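Local coordinates for protein glucosidase (Croceicoccus marinus, PDB 5Z3K) that probably hydrolyses O-glycosidic bonds as a beta-glucosidase of glycoside hydrolase family 39, built on an eight-stranded parallel beta/alpha barrel, at residues Gly28-Ala33 / Val95-Ser100; Asp37-Ile42 / Ala308-Asn313; Val51-Ser56 / Lys298-Arg303. One frame throughout, in Å; residues are numbered along the deposited sequence.

The three contacts lie in and around the closed eight-stranded parallel barrel. Interaction 3 is in its interior, between strands 53-55 and 298-301. Interactions 1 and 2, about 12 Å apart between centres, share the loop after strand 25-27 and touch through I29 and F310; the centre of interaction 3 is about 13 Å and 17 Å from theirs. Residues 28-33, 37-42 and 51-56 come in that order, their partners at 95-100, 308-313 and 298-303: interaction 1 alternates with both others, and interaction 3 falls within the span of interaction 2. Interaction 1 joins the loop after the first strand to the helix after the second; the others join the barrel's start to its last strand and the turn beyond.

Interaction 1 of 3, residues Gly28-Ala33 / Val95-Ser100; sequences GIPAPA and VGQTRS
The Q97 side chain reaches from helix 89-100 to the loop after strand 25-27 and ends against P30, A31 and P32. Its CG lies beside the backbone N (chi1 -71°) and the chain runs on extended, carrying the amide clear of the helix. NE2 gives a hydrogen bond to P32 O at 3.1 Å; the acceptor lies close to the amide plane, but the N-H...O angle is a bent 142° and the donor stands 28° out of the P32 carbonyl plane. OE1 faces carbon instead, 3.5 Å from P30 CG, and the proline ring crosses the glutamine at a slant. The A31 methyl lies over one face of the Q97 amide, its CB 3.5 Å from both OE1 and NE2. Nearby, W94 NE1 of the same helix bonds to A31 O, and L43 of helix 43-48 touches both P30 and Q97. The contact thus joins the loop after the first barrel strand to an outer helix. Its single cross-segment bond gives the P32 carbonyl a partner on the helix, whereas OE1 is buried with no hydrogen-bond partner in the model, which probably costs some of what the NE2 bond gains.

Interaction 2 of 3, residues Asp37-Ile42 / Ala308-Asn313; sequences DSVPDI and ADFHYN
F310 meets V39 and S38 at the far edge of its ring, and those two residues make the close contacts. The apolar part belongs to V39, on the buried side of that edge: its CG1 methyl lies near the ring plane, 3.5 Å from both CZ and CE1 of F310, so it straddles one bond of the rim instead of sitting over a face. CG1 is beside the backbone N (chi1 -59°), a torsion that turns this methyl, and not CG2, to the ring. The polar part is slight. S38, on the solvent side, places OG in the plane of the F310 ring, 3.6 Å from CZ, further round the same rim; no hydrogen bond crosses between the segments. Further back, I29 of the same loop packs on F310.

Hydrogen bonds instead shape the turn that carries the ring. D309 OD1 accepts from H311 N at 2.8 Å, nearly along its C-O axis, and from Y312 N, also at 2.8 Å but from above the carboxylate plane. The first bond makes an Asx turn, and the second extends it into an Asx motif. H311 is held in turn by E112, bonded at ND1, and by the backbone O of W59, bonded at NE2. An alanine replacing F310 would take away the rim against which V39 CG1 and S38 OG lie, and is likely to open a gap between the two loops. The contact joins the loop after the first barrel strand to the loop beyond the last. Its chemistry implies a division of labour: backbone-to-carboxylate bonds set the shape of the turn, while dispersion and a weakly polar ring edge join it to residues 37-42.

Interaction 3 of 3, residues Val51-Ser56 / Lys298-Arg303; sequences VTLVRS and KAIFFR
I300 packs against both L53 and R55. CG2 presses on R55 CB at 3.6 Å and also reaches R55 CD, 4.1 Å away; CD1 packs mainly on L53, 3.9 Å from CD2 and likewise from CG, and also comes within 4.1 Å of R55 CB. With CG2 anti to the backbone N and CG1 beside it (chi1 -54°), the isoleucine spreads its branches along strand 53-55, crossing each partner at about a right angle. This is the tight, buried part. No hydrogen bond links the segments: the strand axes pass 7.5 Å apart at 59°. The strands are next-but-one neighbours on either side of strand 25-27, too far apart to pair, and their side chains meet inside the barrel.

The looser part is at K298, which is partly exposed. Its CB only brushes L53 CD2 at 4.2 Å; the chain bends at chi2 and chi4, and its NZ forms a salt bridge with E259. The R55 guanidinium, though buried, leaves the contact on an extended chain for salt bridges with E153, through NE, and D156, through NH2. The chemistry is therefore layered: L53, I300 and the R55 stem form an apolar plug inside the barrel, and the R55 guanidinium beyond it is paired with E153 and D156, consistent with its helping to place those carboxylates.

Interaction 1 of 3, residues Gly28-Ala33 / Val95-Ser100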
loop_
_atom_site.group_PDB
_atom_site.type_symbol
_atom_site.label_atom_id
_atom_site.label_comp_id
_atom_site.label_asym_id
_atom_site.label_seq_id
_atom_site.Cartn_x
_atom_site.Cartn_y
_atom_site.Cartn_z
ATOM N N GLY A 28 -1.966 -8.713 -1.994
ATOM C CA GLY A 28 -2.169 -10.031 -1.424
ATOM C C GLY A 28 -3.447 -10.676 -1.928
ATOM O O GLY A 28 -4.231 -10.082 -2.667
ATOM N N ILE A 29 -3.649 -11.917 -1.487
ATOM C CA ILE A 29 -4.767 -12.771 -1.870
ATOM C C ILE A 29 -5.741 -12.816 -0.694
ATOM O O ILE A 29 -5.413 -13.388 0.358
ATOM C CB ILE A 29 -4.287 -14.179 -2.258
ATOM C CG1 ILE A 29 -3.365 -14.103 -3.490
ATOM C CG2 ILE A 29 -5.480 -15.097 -2.496
ATOM C CD1 ILE A 29 -2.569 -15.393 -3.779
ATOM N N PRO A 30 -6.942 -12.234 -0.811
ATOM C CA PRO A 30 -7.826 -12.121 0.355
ATOM C C PRO A 30 -8.696 -13.336 0.635
ATOM O O PRO A 30 -9.268 -13.409 1.732
ATOM C CB PRO A 30 -8.702 -10.907 0.003
ATOM C CG PRO A 30 -8.762 -10.904 -1.485
ATOM C CD PRO A 30 -7.404 -11.403 -1.946
ATOM N N ALA A 31 -8.800 -14.280 -0.295
ATOM C CA ALA A 31 -9.754 -15.379 -0.194
ATOM C C ALA A 31 -9.497 -16.345 -1.348
ATOM O O ALA A 31 -8.874 -15.963 -2.346
ATOM C CB ALA A 31 -11.203 -14.865 -0.240
ATOM N N PRO A 32 -9.943 -17.600 -1.218
ATOM C CA PRO A 32 -9.728 -18.583 -2.291
ATOM C C PRO A 32 -10.338 -18.165 -3.622
ATOM O O PRO A 32 -11.307 -17.408 -3.684
ATOM C CB PRO A 32 -10.421 -19.845 -1.758
ATOM C CG PRO A 32 -10.432 -19.686 -0.302
ATOM C CD PRO A 32 -10.474 -18.225 0.002
ATOM N N ALA A 33 -9.761 -18.696 -4.690
ATOM C CA ALA A 33 -10.278 -18.618 -6.045
ATOM C C ALA A 33 -9.960 -19.944 -6.719
ATOM O O ALA A 33 -9.089 -20.684 -6.247
ATOM C CB ALA A 33 -9.649 -17.457 -6.830
ATOM N N VAL A 95 -11.181 -10.077 -8.563
ATOM C CA VAL A 95 -11.715 -8.761 -8.913
ATOM C C VAL A 95 -13.088 -8.570 -8.283
ATOM O O VAL A 95 -13.390 -7.519 -7.704
ATOM C CB VAL A 95 -11.757 -8.595 -10.442
ATOM C CG1 VAL A 95 -12.658 -7.432 -10.860
ATOM C CG2 VAL A 95 -10.338 -8.407 -10.987
ATOM N N GLY A 96 -13.940 -9.591 -8.377
ATOM C CA GLY A 96 -15.251 -9.487 -7.766
ATOM C C GLY A 96 -15.179 -9.345 -6.258
ATOM O O GLY A 96 -15.929 -8.567 -5.664
ATOM N N GLN A 97 -14.257 -10.072 -5.619
ATOM C CA GLN A 97 -14.083 -9.927 -4.175
ATOM C C GLN A 97 -13.680 -8.507 -3.823
ATOM O O GLN A 97 -14.219 -7.909 -2.881
ATOM C CB GLN A 97 -13.023 -10.900 -3.656
ATOM C CG GLN A 97 -13.455 -12.367 -3.660
ATOM C CD GLN A 97 -12.291 -13.309 -3.423
ATOM O OE1 GLN A 97 -11.162 -12.873 -3.168
ATOM N NE2 GLN A 97 -12.555 -14.617 -3.512
ATOM N N THR A 98 -12.736 -7.951 -4.576
ATOM C CA THR A 98 -12.237 -6.619 -4.271
ATOM C C THR A 98 -13.329 -5.579 -4.462
ATOM O O THR A 98 -13.495 -4.682 -3.623
ATOM C CB THR A 98 -11.018 -6.310 -5.144
ATOM O OG1 THR A 98 -10.002 -7.301 -4.924
ATOM C CG2 THR A 98 -10.467 -4.930 -4.809
ATOM N N ARG A 99 -14.097 -5.690 -5.549
ATOM C CA ARG A 99 -15.162 -4.720 -5.774
ATOM C C ARG A 99 -16.274 -4.848 -4.733
ATOM O O ARG A 99 -16.924 -3.848 -4.407
ATOM C CB ARG A 99 -15.730 -4.859 -7.192
ATOM C CG ARG A 99 -14.717 -4.611 -8.326
ATOM C CD ARG A 99 -14.175 -3.161 -8.331
ATOM N NE ARG A 99 -15.228 -2.194 -8.631
ATOM C CZ ARG A 99 -15.203 -0.916 -8.262
ATOM N NH1 ARG A 99 -14.186 -0.441 -7.555
ATOM N NH2 ARG A 99 -16.204 -0.111 -8.588
ATOM N N SER A 100 -16.497 -6.052 -4.187
ATOM C CA SER A 100 -17.581 -6.240 -3.235
ATOM C C SER A 100 -17.332 -5.523 -1.910
ATOM O O SER A 100 -18.288 -5.272 -1.175
ATOM C CB SER A 100 -17.816 -7.735 -2.992
ATOM O OG SER A 100 -16.861 -8.256 -2.091
#

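Interaction 2 of 3, residues Asp37-Ile42 / Ala308-Asn313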
loop_
_atom_site.group_PDB
_atom_site.type_symbol
_atom_site.label_atom_id
_atom_site.label_comp_id
_atom_site.label_asym_id
_atom_site.label_seq_id
_atom_site.Cartn_x
_atom_site.Cartn_y
_atom_site.Cartn_z
ATOM N N ASP A 37 -7.068 -22.408 -3.866
ATOM C CA ASP A 37 -8.101 -22.484 -2.842
ATOM C C ASP A 37 -7.574 -22.870 -1.466
ATOM O O ASP A 37 -8.372 -23.105 -0.559
ATOM C CB ASP A 37 -9.210 -23.438 -3.271
ATOM C CG ASP A 37 -8.688 -24.749 -3.773
ATOM O OD1 ASP A 37 -7.685 -25.256 -3.217
ATOM O OD2 ASP A 37 -9.292 -25.270 -4.735
ATOM N N SER A 38 -6.257 -22.914 -1.280
ATOM C CA SER A 38 -5.698 -23.309 0.004
ATOM C C SER A 38 -5.647 -22.163 1.009
ATOM O O SER A 38 -5.457 -22.419 2.203
ATOM C CB SER A 38 -4.291 -23.885 -0.189
ATOM O OG SER A 38 -3.418 -22.952 -0.811
ATOM N N VAL A 39 -5.826 -20.924 0.566
ATOM C CA VAL A 39 -5.624 -19.758 1.425
ATOM C C VAL A 39 -6.849 -19.503 2.291
ATOM O O VAL A 39 -7.982 -19.843 1.909
ATOM C CB VAL A 39 -5.286 -18.514 0.590
ATOM C CG1 VAL A 39 -4.039 -18.762 -0.218
ATOM C CG2 VAL A 39 -6.466 -18.150 -0.306
ATOM N N PRO A 40 -6.672 -18.899 3.456
ATOM C CA PRO A 40 -7.825 -18.544 4.284
ATOM C C PRO A 40 -8.647 -17.430 3.654
ATOM O O PRO A 40 -8.162 -16.628 2.850
ATOM C CB PRO A 40 -7.184 -18.079 5.599
ATOM C CG PRO A 40 -5.860 -17.590 5.218
ATOM C CD PRO A 40 -5.395 -18.478 4.066
ATOM N N ASP A 41 -9.916 -17.370 4.047
ATOM C CA ASP A 41 -10.794 -16.275 3.633
ATOM C C ASP A 41 -10.696 -15.157 4.668
ATOM O O ASP A 41 -11.295 -15.241 5.743
ATOM C CB ASP A 41 -12.228 -16.773 3.476
ATOM C CG ASP A 41 -13.145 -15.746 2.805
ATOM O OD1 ASP A 41 -12.862 -14.530 2.872
ATOM O OD2 ASP A 41 -14.165 -16.160 2.208
ATOM N N ILE A 42 -9.957 -14.094 4.337
ATOM C CA ILE A 42 -9.801 -12.936 5.212
ATOM C C ILE A 42 -10.397 -11.674 4.585
ATOM O O ILE A 42 -10.070 -10.565 4.995
ATOM C CB ILE A 42 -8.322 -12.713 5.584
ATOM C CG1 ILE A 42 -7.513 -12.481 4.302
ATOM C CG2 ILE A 42 -7.805 -13.912 6.425
ATOM C CD1 ILE A 42 -6.013 -12.324 4.469
ATOM N N ALA A 308 1.465 -16.404 1.886
ATOM C CA ALA A 308 1.530 -17.531 0.968
ATOM C C ALA A 308 1.723 -16.998 -0.446
ATOM O O ALA A 308 0.851 -16.314 -0.990
ATOM C CB ALA A 308 0.265 -18.394 1.071
ATOM N N ASP A 309 2.877 -17.281 -1.035
ATOM C CA ASP A 309 3.311 -16.672 -2.285
ATOM C C ASP A 309 3.324 -17.781 -3.327
ATOM O O ASP A 309 4.132 -18.706 -3.237
ATOM C CB ASP A 309 4.685 -16.024 -2.093
ATOM C CG ASP A 309 5.269 -15.436 -3.376
ATOM O OD1 ASP A 309 4.992 -15.939 -4.484
ATOM O OD2 ASP A 309 6.040 -14.466 -3.258
ATOM N N PHE A 310 2.419 -17.696 -4.297
ATOM C CA PHE A 310 2.237 -18.747 -5.290
ATOM C C PHE A 310 3.049 -18.502 -6.551
ATOM O O PHE A 310 2.821 -19.160 -7.573
ATOM C CB PHE A 310 0.753 -18.891 -5.618
ATOM C CG PHE A 310 -0.074 -19.324 -4.438
ATOM C CD1 PHE A 310 -0.555 -18.398 -3.531
ATOM C CD2 PHE A 310 -0.345 -20.664 -4.227
ATOM C CE1 PHE A 310 -1.311 -18.800 -2.432
ATOM C CE2 PHE A 310 -1.102 -21.079 -3.132
ATOM C CZ PHE A 310 -1.579 -20.144 -2.232
ATOM N N HIS A 311 3.988 -17.566 -6.499
ATOM C CA HIS A 311 4.945 -17.347 -7.570
ATOM C C HIS A 311 6.338 -17.817 -7.186
ATOM O O HIS A 311 6.959 -18.582 -7.929
ATOM C CB HIS A 311 4.928 -15.861 -7.936
ATOM C CG HIS A 311 3.549 -15.359 -8.228
ATOM N ND1 HIS A 311 2.931 -15.563 -9.444
ATOM C CD2 HIS A 311 2.643 -14.719 -7.448
ATOM C CE1 HIS A 311 1.718 -15.041 -9.413
ATOM N NE2 HIS A 311 1.520 -14.519 -8.214
ATOM N N TYR A 312 6.826 -17.399 -6.019
ATOM C CA TYR A 312 8.055 -17.915 -5.431
ATOM C C TYR A 312 7.835 -19.199 -4.637
ATOM O O TYR A 312 8.814 -19.877 -4.307
ATOM C CB TYR A 312 8.685 -16.854 -4.525
ATOM C CG TYR A 312 9.363 -15.747 -5.289
ATOM C CD1 TYR A 312 10.689 -15.854 -5.662
ATOM C CD2 TYR A 312 8.668 -14.598 -5.650
ATOM C CE1 TYR A 312 11.318 -14.845 -6.377
ATOM C CE2 TYR A 312 9.285 -13.587 -6.363
ATOM C CZ TYR A 312 10.609 -13.718 -6.723
ATOM O OH TYR A 312 11.231 -12.716 -7.433
ATOM N N ASN A 313 6.585 -19.544 -4.328
ATOM C CA ASN A 313 6.227 -20.793 -3.644
ATOM C C ASN A 313 6.901 -20.916 -2.279
ATOM O O ASN A 313 7.570 -21.909 -1.972
ATOM C CB ASN A 313 6.522 -22.004 -4.527
ATOM C CG ASN A 313 5.609 -22.061 -5.724
ATOM O OD1 ASN A 313 4.398 -21.891 -5.595
ATOM N ND2 ASN A 313 6.183 -22.271 -6.902
#

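Interaction 3 of 3, residues Val51-Ser56 / Lys298-Arg303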
loop_
_atom_site.group_PDB
_atom_site.type_symbol
_atom_site.label_atom_id
_atom_site.label_comp_id
_atom_site.label_asym_id
_atom_site.label_seq_id
_atom_site.Cartn_x
_atom_site.Cartn_y
_atom_site.Cartn_z
ATOM N N VAL A 51 -9.972 -1.162 3.244
ATOM C CA VAL A 51 -9.050 -1.155 2.105
ATOM C C VAL A 51 -9.726 -0.453 0.935
ATOM O O VAL A 51 -10.879 -0.752 0.610
ATOM C CB VAL A 51 -8.645 -2.599 1.743
ATOM C CG1 VAL A 51 -7.984 -2.662 0.345
ATOM C CG2 VAL A 51 -7.717 -3.189 2.819
ATOM N N THR A 52 -9.014 0.489 0.294
ATOM C CA THR A 52 -9.562 1.252 -0.821
ATOM C C THR A 52 -8.899 0.959 -2.163
ATOM O O THR A 52 -9.407 1.411 -3.198
ATOM C CB THR A 52 -9.451 2.764 -0.547
ATOM O OG1 THR A 52 -8.119 3.077 -0.125
ATOM C CG2 THR A 52 -10.442 3.200 0.523
ATOM N N LEU A 53 -7.791 0.222 -2.182
ATOM C CA LEU A 53 -7.061 -0.031 -3.418
ATOM C C LEU A 53 -6.318 -1.340 -3.239
ATOM O O LEU A 53 -5.747 -1.582 -2.174
ATOM C CB LEU A 53 -6.087 1.108 -3.744
ATOM C CG LEU A 53 -5.334 1.055 -5.082
ATOM C CD1 LEU A 53 -6.304 0.966 -6.263
ATOM C CD2 LEU A 53 -4.427 2.268 -5.234
ATOM N N VAL A 54 -6.370 -2.200 -4.254
ATOM C CA VAL A 54 -5.710 -3.500 -4.184
ATOM C C VAL A 54 -4.833 -3.679 -5.418
ATOM O O VAL A 54 -5.329 -3.632 -6.552
ATOM C CB VAL A 54 -6.712 -4.657 -4.062
ATOM C CG1 VAL A 54 -5.973 -5.984 -4.069
ATOM C CG2 VAL A 54 -7.549 -4.504 -2.786
ATOM N N ARG A 55 -3.541 -3.912 -5.193
ATOM C CA ARG A 55 -2.620 -4.284 -6.264
ATOM C C ARG A 55 -2.763 -5.774 -6.549
ATOM O O ARG A 55 -2.817 -6.587 -5.620
ATOM C CB ARG A 55 -1.179 -3.955 -5.857
ATOM C CG ARG A 55 -0.121 -4.147 -6.938
ATOM C CD ARG A 55 1.207 -3.482 -6.522
ATOM N NE ARG A 55 2.156 -3.409 -7.643
ATOM C CZ ARG A 55 3.145 -4.283 -7.853
ATOM N NH1 ARG A 55 3.339 -5.302 -7.016
ATOM N NH2 ARG A 55 3.942 -4.140 -8.909
ATOM N N SER A 56 -2.819 -6.140 -7.835
ATOM C CA SER A 56 -3.165 -7.501 -8.226
ATOM C C SER A 56 -1.951 -8.410 -8.369
ATOM O O SER A 56 -2.119 -9.607 -8.635
ATOM C CB SER A 56 -3.930 -7.484 -9.552
ATOM O OG SER A 56 -3.077 -7.065 -10.623
ATOM N N LYS A 298 -0.790 7.503 -3.786
ATOM C CA LYS A 298 -1.460 6.228 -3.580
ATOM C C LYS A 298 -0.429 5.264 -3.012
ATOM O O LYS A 298 0.747 5.315 -3.391
ATOM C CB LYS A 298 -2.023 5.656 -4.887
ATOM C CG LYS A 298 -3.083 6.498 -5.559
ATOM C CD LYS A 298 -4.368 6.506 -4.771
ATOM C CE LYS A 298 -5.539 6.975 -5.654
ATOM N NZ LYS A 298 -5.065 7.852 -6.768
ATOM N N ALA A 299 -0.869 4.382 -2.115
ATOM C CA ALA A 299 0.054 3.508 -1.411
ATOM C C ALA A 299 -0.511 2.104 -1.317
ATOM O O ALA A 299 -1.723 1.932 -1.138
ATOM C CB ALA A 299 0.345 4.040 -0.000
ATOM N N ILE A 300 0.390 1.118 -1.409
ATOM C CA ILE A 300 0.065 -0.311 -1.417
ATOM C C ILE A 300 0.916 -0.962 -0.331
ATOM O O ILE A 300 2.116 -1.192 -0.529
ATOM C CB ILE A 300 0.339 -0.972 -2.778
ATOM C CG1 ILE A 300 -0.356 -0.240 -3.928
ATOM C CG2 ILE A 300 -0.092 -2.431 -2.760
ATOM C CD1 ILE A 300 -1.884 -0.394 -3.941
ATOM N N PHE A 301 0.305 -1.265 0.811
ATOM C CA PHE A 301 1.005 -1.976 1.873
ATOM C C PHE A 301 1.253 -3.426 1.482
ATOM O O PHE A 301 0.355 -4.107 0.988
ATOM C CB PHE A 301 0.193 -1.948 3.163
ATOM C CG PHE A 301 0.784 -2.805 4.248
ATOM C CD1 PHE A 301 1.814 -2.308 5.046
ATOM C CD2 PHE A 301 0.335 -4.106 4.455
ATOM C CE1 PHE A 301 2.369 -3.079 6.057
ATOM C CE2 PHE A 301 0.884 -4.902 5.449
ATOM C CZ PHE A 301 1.907 -4.391 6.255
ATOM N N PHE A 302 2.459 -3.914 1.773
ATOM C CA PHE A 302 2.907 -5.250 1.381
ATOM C C PHE A 302 3.155 -6.084 2.637
ATOM O O PHE A 302 4.042 -5.745 3.426
ATOM C CB PHE A 302 4.191 -5.136 0.555
ATOM C CG PHE A 302 4.745 -6.459 0.088
ATOM C CD1 PHE A 302 4.151 -7.138 -0.965
ATOM C CD2 PHE A 302 5.857 -7.019 0.698
ATOM C CE1 PHE A 302 4.654 -8.356 -1.407
ATOM C CE2 PHE A 302 6.371 -8.241 0.259
ATOM C CZ PHE A 302 5.764 -8.905 -0.799
ATOM N N ARG A 303 2.380 -7.159 2.849
ATOM C CA ARG A 303 1.177 -7.557 2.114
ATOM C C ARG A 303 0.152 -8.033 3.146
ATOM O O ARG A 303 0.530 -8.669 4.141
ATOM C CB ARG A 303 1.483 -8.673 1.100
ATOM C CG ARG A 303 2.293 -9.850 1.670
ATOM C CD ARG A 303 2.816 -10.798 0.564
ATOM N NE ARG A 303 1.748 -11.672 0.077
ATOM C CZ ARG A 303 1.864 -12.533 -0.934
ATOM N NH1 ARG A 303 3.007 -12.654 -1.608
ATOM N NH2 ARG A 303 0.820 -13.265 -1.285
#